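5'-tyrosyl-DNA phosphodiesterase (Caenorhabditis elegans, PDB 4FVA) belongs to the endonuclease/exonuclease/phosphatase family, with a DNase I-like fold, and carries a magnesium ion at an acidic metal site. Local coordinates at residues A[92-97]-A[107-112]; A[139-144]-A[171-176]; A[15-20]-A[41-46]. One frame throughout, in Å; residues are numbered along the deposited sequence.

Interaction 1. Residues A[92-97]-A[107-112]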
# COMPACT_ATOMS: atom_id res chain seq x y z
N GLU A 92 17.95 -3.51 -6.32
CA GLU A 92 18.56 -3.57 -7.65
C GLU A 92 18.10 -2.39 -8.52
O GLU A 92 18.90 -1.79 -9.24
CB GLU A 92 18.24 -4.90 -8.34
CG GLU A 92 18.89 -5.04 -9.71
CD GLU A 92 20.40 -5.25 -9.63
OE1 GLU A 92 20.85 -6.01 -8.74
OE2 GLU A 92 21.13 -4.66 -10.45
N LYS A 93 16.82 -2.05 -8.44
CA LYS A 93 16.25 -0.93 -9.22
C LYS A 93 15.16 -0.20 -8.46
O LYS A 93 14.38 -0.82 -7.73
CB LYS A 93 15.60 -1.42 -10.53
CG LYS A 93 16.52 -1.99 -11.59
CD LYS A 93 15.70 -2.18 -12.88
CE LYS A 93 16.46 -2.94 -13.94
NZ LYS A 93 16.72 -4.35 -13.53
N HIS A 94 15.07 1.12 -8.65
CA HIS A 94 13.93 1.86 -8.16
C HIS A 94 13.40 2.64 -9.35
O HIS A 94 14.05 3.58 -9.79
CB HIS A 94 14.30 2.81 -7.02
CG HIS A 94 13.14 3.59 -6.48
ND1 HIS A 94 13.27 4.87 -5.98
CD2 HIS A 94 11.82 3.28 -6.38
CE1 HIS A 94 12.09 5.30 -5.58
NE2 HIS A 94 11.19 4.36 -5.80
N ASP A 95 12.20 2.29 -9.81
CA ASP A 95 11.64 2.93 -11.01
C ASP A 95 10.32 3.57 -10.65
O ASP A 95 9.49 2.96 -9.98
CB ASP A 95 11.42 1.88 -12.10
CG ASP A 95 12.74 1.29 -12.63
OD1 ASP A 95 13.82 1.86 -12.36
OD2 ASP A 95 12.69 0.23 -13.28
N VAL A 96 10.09 4.78 -11.15
CA VAL A 96 8.84 5.47 -10.90
C VAL A 96 8.22 5.75 -12.24
O VAL A 96 8.70 6.61 -12.98
CB VAL A 96 9.07 6.80 -10.13
CG1 VAL A 96 7.75 7.60 -10.00
CG2 VAL A 96 9.71 6.55 -8.78
N ILE A 97 7.11 5.08 -12.52
CA ILE A 97 6.43 5.31 -13.78
C ILE A 97 5.28 6.26 -13.56
O ILE A 97 4.36 5.96 -12.78
CB ILE A 97 5.86 4.01 -14.36
CG1 ILE A 97 6.96 2.95 -14.49
CG2 ILE A 97 5.17 4.30 -15.70
CD1 ILE A 97 6.42 1.60 -14.90
N THR A 107 1.59 7.61 -9.92
CA THR A 107 2.73 6.87 -10.43
C THR A 107 2.62 5.40 -10.06
O THR A 107 1.91 5.03 -9.11
CB THR A 107 4.04 7.41 -9.80
OG1 THR A 107 3.94 7.33 -8.37
CG2 THR A 107 4.29 8.87 -10.20
N LEU A 108 3.36 4.57 -10.78
CA LEU A 108 3.57 3.20 -10.33
C LEU A 108 5.01 3.17 -9.86
O LEU A 108 5.94 3.32 -10.66
CB LEU A 108 3.35 2.21 -11.48
CG LEU A 108 3.55 0.73 -11.17
CD1 LEU A 108 2.67 0.34 -10.00
CD2 LEU A 108 3.18 -0.10 -12.40
N GLN A 109 5.18 3.00 -8.56
CA GLN A 109 6.51 2.99 -7.94
C GLN A 109 6.97 1.55 -7.81
O GLN A 109 6.31 0.74 -7.15
CB GLN A 109 6.47 3.66 -6.56
CG GLN A 109 7.83 3.71 -5.84
CD GLN A 109 7.73 4.32 -4.47
OE1 GLN A 109 6.65 4.33 -3.86
NE2 GLN A 109 8.85 4.84 -3.95
N ILE A 110 8.10 1.22 -8.44
CA ILE A 110 8.57 -0.16 -8.47
C ILE A 110 9.92 -0.28 -7.82
O ILE A 110 10.88 0.39 -8.23
CB ILE A 110 8.64 -0.71 -9.92
CG1 ILE A 110 7.26 -0.65 -10.57
CG2 ILE A 110 9.10 -2.16 -9.94
CD1 ILE A 110 7.27 -0.99 -12.08
N LEU A 111 10.01 -1.10 -6.78
CA LEU A 111 11.31 -1.38 -6.17
C LEU A 111 11.58 -2.86 -6.38
O LEU A 111 10.80 -3.72 -5.95
CB LEU A 111 11.33 -1.04 -4.68
CG LEU A 111 12.70 -0.96 -3.98
CD1 LEU A 111 13.46 0.30 -4.43
CD2 LEU A 111 12.57 -1.00 -2.46
N GLU A 112 12.69 -3.15 -7.05
CA GLU A 112 13.11 -4.51 -7.36
C GLU A 112 14.36 -4.82 -6.54
O GLU A 112 15.28 -4.00 -6.46
CB GLU A 112 13.44 -4.63 -8.85
CG GLU A 112 14.05 -5.96 -9.26
CD GLU A 112 14.57 -5.96 -10.69
OE1 GLU A 112 14.14 -5.11 -11.50
OE2 GLU A 112 15.46 -6.79 -10.98
O HOH W 1 13.97 -5.78 -14.17
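Strands 92-97 and 107-112 are the arms of an antiparallel beta hairpin that carries, away from its turn, a classic beta bulge, where E92 and K93 both face E112. Here the carbonyl O of E112 takes two N-H groups, from E92 N at 2.7 Å and from K93 N at 3.2 Å. Beyond the bulge, hydrogen-bonded and non-hydrogen-bonded pairs alternate as far as I97, whose O accepts from L108 N at 2.6 Å. On the face of K93, D95 and I97, the extended side chain of E112 lies beside that of K93. A bend at the last torsion of K93 (chi4 67°) turns NZ toward E112 OE1 for a weak salt bridge of 3.4 Å, which a water reinforces by accepting from NZ and donating to OE1; E112 OE2 pairs instead with K119. Farther along this face, I97 CD1 meets I110 CD1 at 3.9 Å. On the other face, Q109 NE2 donates to H94 NE2 over 3.0 Å in a nearly straight bond (165°). The acceptor lies in the amide plane of Q109, but the donor stands 22° out of the imidazole plane. Q109 also bonds to T81 and the carbonyl of Y71, which fixes its amide. Strand 118-126 continues the sheet beside 107-112, helix 134-154 covers I97, L108 and I110, and strand 80-86 packs on Q109 and L111.

Interaction 2. Residues A[139-144]-A[171-176]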
# COMPACT_ATOMS: atom_id res chain seq x y z
N ALA A 139 -8.06 2.28 -16.40
CA ALA A 139 -6.93 2.13 -17.31
C ALA A 139 -5.63 1.91 -16.55
O ALA A 139 -4.80 1.10 -16.94
CB ALA A 139 -6.81 3.35 -18.22
N GLN A 140 -5.45 2.65 -15.46
CA GLN A 140 -4.25 2.51 -14.65
C GLN A 140 -4.16 1.10 -14.07
O GLN A 140 -3.09 0.48 -14.12
CB GLN A 140 -4.22 3.57 -13.55
CG GLN A 140 -4.02 4.99 -14.09
CD GLN A 140 -4.34 6.07 -13.06
OE1 GLN A 140 -4.70 5.77 -11.92
NE2 GLN A 140 -4.22 7.33 -13.47
N PHE A 141 -5.26 0.60 -13.52
CA PHE A 141 -5.27 -0.74 -12.95
C PHE A 141 -4.87 -1.79 -14.00
O PHE A 141 -4.04 -2.66 -13.73
CB PHE A 141 -6.64 -1.07 -12.36
CG PHE A 141 -6.69 -2.39 -11.64
CD1 PHE A 141 -6.37 -2.47 -10.29
CD2 PHE A 141 -7.04 -3.55 -12.31
CE1 PHE A 141 -6.40 -3.69 -9.61
CE2 PHE A 141 -7.07 -4.78 -11.65
CZ PHE A 141 -6.75 -4.84 -10.30
N GLY A 142 -5.45 -1.68 -15.20
CA GLY A 142 -5.13 -2.58 -16.30
C GLY A 142 -3.65 -2.51 -16.63
O GLY A 142 -2.97 -3.53 -16.76
N PHE A 143 -3.15 -1.28 -16.71
CA PHE A 143 -1.74 -1.05 -16.98
C PHE A 143 -0.89 -1.71 -15.90
O PHE A 143 0.10 -2.38 -16.20
CB PHE A 143 -1.47 0.45 -17.05
CG PHE A 143 -0.02 0.81 -17.20
CD1 PHE A 143 0.57 0.92 -18.45
CD2 PHE A 143 0.76 1.05 -16.07
CE1 PHE A 143 1.93 1.25 -18.58
CE2 PHE A 143 2.11 1.39 -16.19
CZ PHE A 143 2.69 1.49 -17.44
N CYS A 144 -1.28 -1.53 -14.65
CA CYS A 144 -0.50 -2.14 -13.57
C CYS A 144 -0.49 -3.66 -13.69
O CYS A 144 0.55 -4.29 -13.52
CB CYS A 144 -1.04 -1.71 -12.20
SG CYS A 144 -0.74 0.03 -11.82
N GLU A 171 -16.55 -3.70 -9.22
CA GLU A 171 -16.92 -3.85 -10.62
C GLU A 171 -15.86 -3.25 -11.55
O GLU A 171 -15.92 -3.44 -12.76
CB GLU A 171 -18.27 -3.18 -10.88
CG GLU A 171 -18.26 -1.67 -10.66
CD GLU A 171 -18.17 -1.30 -9.19
OE1 GLU A 171 -17.93 -2.21 -8.36
OE2 GLU A 171 -18.35 -0.11 -8.86
N GLU A 172 -14.92 -2.50 -10.97
CA GLU A 172 -13.87 -1.86 -11.76
C GLU A 172 -12.66 -2.78 -12.03
O GLU A 172 -11.85 -2.49 -12.90
CB GLU A 172 -13.40 -0.56 -11.10
CG GLU A 172 -14.46 0.54 -11.07
CD GLU A 172 -14.00 1.79 -10.30
OE1 GLU A 172 -13.10 1.68 -9.44
OE2 GLU A 172 -14.55 2.88 -10.57
N VAL A 173 -12.56 -3.88 -11.28
CA VAL A 173 -11.40 -4.79 -11.41
C VAL A 173 -11.44 -5.55 -12.73
O VAL A 173 -12.41 -6.25 -13.02
CB VAL A 173 -11.36 -5.81 -10.26
CG1 VAL A 173 -10.35 -6.92 -10.57
CG2 VAL A 173 -11.03 -5.13 -8.94
N SER A 174 -10.38 -5.42 -13.51
CA SER A 174 -10.31 -6.01 -14.85
C SER A 174 -9.43 -7.25 -14.92
O SER A 174 -9.62 -8.21 -14.17
CB SER A 174 -9.78 -4.99 -15.87
OG SER A 174 -8.38 -4.79 -15.71
N ARG A 175 -8.48 -7.21 -15.85
CA ARG A 175 -7.69 -8.37 -16.22
C ARG A 175 -6.58 -8.74 -15.22
O ARG A 175 -5.40 -8.46 -15.44
CB ARG A 175 -7.10 -8.13 -17.62
CG ARG A 175 -6.29 -6.82 -17.75
CD ARG A 175 -6.09 -6.45 -19.22
NE ARG A 175 -5.16 -5.35 -19.45
CZ ARG A 175 -5.49 -4.05 -19.45
NH1 ARG A 175 -6.74 -3.68 -19.20
NH2 ARG A 175 -4.56 -3.13 -19.69
N VAL A 176 -6.99 -9.42 -14.15
CA VAL A 176 -6.07 -9.98 -13.17
C VAL A 176 -5.52 -11.30 -13.69
O VAL A 176 -6.28 -12.20 -14.03
CB VAL A 176 -6.78 -10.24 -11.83
CG1 VAL A 176 -5.86 -10.98 -10.86
CG2 VAL A 176 -7.29 -8.93 -11.23
O HOH W 2 -5.17 0.06 -19.99
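F141 and G142 of helix 134-154 meet the loop 173-176 through two flat groups, one apolar and one charged. The F141 ring, carried with CG anti to the backbone N (chi1 -174°), crosses V173 obliquely, its CE2 lying 4.1 Å from V173 CG1. S174 OG sits in the plane of this ring at its edge, 3.9 Å from F141 CD2, and V176 CG2 also comes to the edge. Next door the guanidinium of R175 lies with one face over the backbone of G142, CA being 3.2 Å from its plane and NH2 3.3 Å from G142 C. G142, with no side chain, lets the guanidinium come down on the main chain. A water in the guanidinium plane links R175 NH2, 3.3 Å away, to A139 O. Farther out, R175 is the centre of an inverse gamma turn closed by V176 N and S174 O, NH2 has D146 as its charged partner, and V173 rests on R217 and Y219 of strand 212-221. In the 3-10 turn just before the loop, E172 forms salt bridges to R134 and R137 of the same helix. The direct contact is thus one of van der Waals packing, with charge pairing and a water bridge around it holding the loop to the helix.

Interaction 3. Residues A[15-20]-A[41-46]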
# COMPACT_ATOMS: atom_id res chain seq x y z
N SER A 15 5.99 -9.98 5.71
CA SER A 15 4.79 -9.17 5.96
C SER A 15 4.81 -7.87 5.16
O SER A 15 5.82 -7.15 5.12
CB SER A 15 4.61 -8.88 7.45
OG SER A 15 5.73 -8.18 7.96
N VAL A 16 3.68 -7.55 4.54
CA VAL A 16 3.58 -6.33 3.76
C VAL A 16 2.41 -5.52 4.28
O VAL A 16 1.29 -6.03 4.42
CB VAL A 16 3.36 -6.61 2.27
CG1 VAL A 16 3.33 -5.28 1.49
CG2 VAL A 16 4.46 -7.53 1.73
N MET A 17 2.69 -4.26 4.60
CA MET A 17 1.69 -3.34 5.12
C MET A 17 1.55 -2.20 4.12
O MET A 17 2.55 -1.77 3.53
CB MET A 17 2.13 -2.80 6.48
CG MET A 17 1.18 -1.77 7.09
SD MET A 17 1.67 -1.46 8.79
CE MET A 17 0.81 0.08 9.10
N SER A 18 0.32 -1.73 3.91
CA SER A 18 0.06 -0.60 3.00
C SER A 18 -0.90 0.39 3.66
O SER A 18 -1.89 -0.03 4.28
CB SER A 18 -0.52 -1.09 1.68
OG SER A 18 -0.79 0.01 0.81
N TRP A 19 -0.63 1.68 3.50
CA TRP A 19 -1.39 2.69 4.22
C TRP A 19 -1.41 4.03 3.51
O TRP A 19 -0.36 4.61 3.22
CB TRP A 19 -0.78 2.89 5.61
CG TRP A 19 -1.72 3.39 6.67
CD1 TRP A 19 -3.03 3.79 6.50
CD2 TRP A 19 -1.43 3.54 8.06
NE1 TRP A 19 -3.56 4.17 7.71
CE2 TRP A 19 -2.61 4.02 8.69
CE3 TRP A 19 -0.30 3.29 8.85
CZ2 TRP A 19 -2.68 4.25 10.07
CZ3 TRP A 19 -0.37 3.53 10.22
CH2 TRP A 19 -1.56 4.01 10.81
N ASN A 20 -2.62 4.51 3.22
CA ASN A 20 -2.78 5.88 2.77
C ASN A 20 -2.83 6.72 4.04
O ASN A 20 -3.78 6.59 4.82
CB ASN A 20 -4.05 6.04 1.93
CG ASN A 20 -4.32 7.48 1.54
OD1 ASN A 20 -4.01 8.40 2.30
ND2 ASN A 20 -4.88 7.68 0.35
N LYS A 41 6.19 0.81 14.03
CA LYS A 41 7.16 0.18 14.93
C LYS A 41 6.54 -0.98 15.72
O LYS A 41 7.24 -1.90 16.12
CB LYS A 41 7.77 1.20 15.88
CG LYS A 41 8.72 2.21 15.22
CD LYS A 41 9.13 3.24 16.26
CE LYS A 41 9.32 4.62 15.67
NZ LYS A 41 9.87 5.55 16.71
N ASN A 42 5.24 -0.90 15.99
CA ASN A 42 4.55 -1.97 16.72
C ASN A 42 4.08 -3.15 15.86
O ASN A 42 4.12 -4.30 16.30
CB ASN A 42 3.39 -1.40 17.55
CG ASN A 42 3.88 -0.73 18.81
OD1 ASN A 42 4.04 -1.39 19.86
ND2 ASN A 42 4.15 0.57 18.72
N VAL A 43 3.62 -2.86 14.64
CA VAL A 43 3.26 -3.92 13.70
C VAL A 43 4.54 -4.51 13.13
O VAL A 43 4.58 -5.69 12.82
CB VAL A 43 2.36 -3.38 12.56
CG1 VAL A 43 2.11 -4.47 11.54
CG2 VAL A 43 1.04 -2.85 13.13
N ASN A 44 5.55 -3.66 12.94
CA ASN A 44 6.87 -4.11 12.51
C ASN A 44 6.85 -4.92 11.22
O ASN A 44 7.39 -6.01 11.17
CB ASN A 44 7.52 -4.92 13.65
CG ASN A 44 9.04 -5.02 13.54
OD1 ASN A 44 9.70 -4.15 12.94
ND2 ASN A 44 9.62 -6.07 14.12
N PRO A 45 6.25 -4.37 10.16
CA PRO A 45 6.16 -5.09 8.88
C PRO A 45 7.52 -5.17 8.21
O PRO A 45 8.35 -4.27 8.46
CB PRO A 45 5.22 -4.21 8.05
CG PRO A 45 5.46 -2.80 8.60
CD PRO A 45 5.70 -3.00 10.07
N ASP A 46 7.77 -6.20 7.40
CA ASP A 46 9.04 -6.28 6.67
C ASP A 46 9.08 -5.25 5.57
O ASP A 46 10.14 -4.68 5.25
CB ASP A 46 9.23 -7.67 6.05
CG ASP A 46 9.30 -8.76 7.10
OD1 ASP A 46 10.11 -8.64 8.04
OD2 ASP A 46 8.53 -9.74 6.99
O HOH W 3 3.75 -7.10 9.79
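S15 and D46 grip each other through main chain and side chain at once. S15 N donates to D46 OD2 over 2.9 Å with an N-H...O angle of 161°, and it approaches the carboxylate oxygen on its anti side, 20° out of the carboxylate plane. In return, D46 N donates to S15 OG, also at 2.9 Å. The same N-H makes a weak, strongly bent bond to S15 O at 3.1 Å, so two oxygens of one serine share it. These bonds belong to a beta-alpha-beta unit, made of strand 13-20, helix 29-43 and strand 47-53, and they fall where the chain has left the helix and is about to enter the second strand. There it runs parallel to the first, and backbone bonds from S15 and M17 to I47 continue the pairing. The serine hydroxyl can serve D46 N because OG stands between the backbone N and the carbonyl carbon (chi1 60°). S15 OG also meets a water at 2.9 Å, which donates weakly to V43 O at the helix end. N44, with positive phi, breaks the helix, and P45 follows it with its ring turned to the strand; P45 O is bonded to the hydroxyl of Y68. The opposite end of the strand reaches the metal site: N20 ND2 bonds to E52, a magnesium ligand, and N20 OD1 accepts from the backbone N of D22, also a magnesium ligand, placing N20 in the second shell. Between strand and helix end the packing is apolar. M17 CB lies 3.7 Å from P45 CB, and the extended methionine chain crosses the proline so that SD comes 4.0 Å from P45 CG and 4.1 Å from V43 CG1.

How the interactions relate
Along the chain the order is interaction 3, interaction 1, interaction 2, each closed before the next opens. Interaction 3 belongs to the six-stranded mixed sheet and interaction 1 to the seven-stranded one; their centres lie about 19 Å apart, with about 9 Å between nearest atoms. Interaction 2 is also centred about 19 Å from interaction 1 but touches it: L108 CD1 packs on C144 SG at 3.9 Å, while F143 meets I97 and L108. Helix 134-154 therefore connects the hairpin to the loop 171-176. One hairpin face meets strand 80-86 of the other sheet and the other meets this helix, consistent with a DNase I-like sandwich flanked by helices. Interactions 2 and 3, centres about 25 Å apart, lie on opposite sides of the chain's centre.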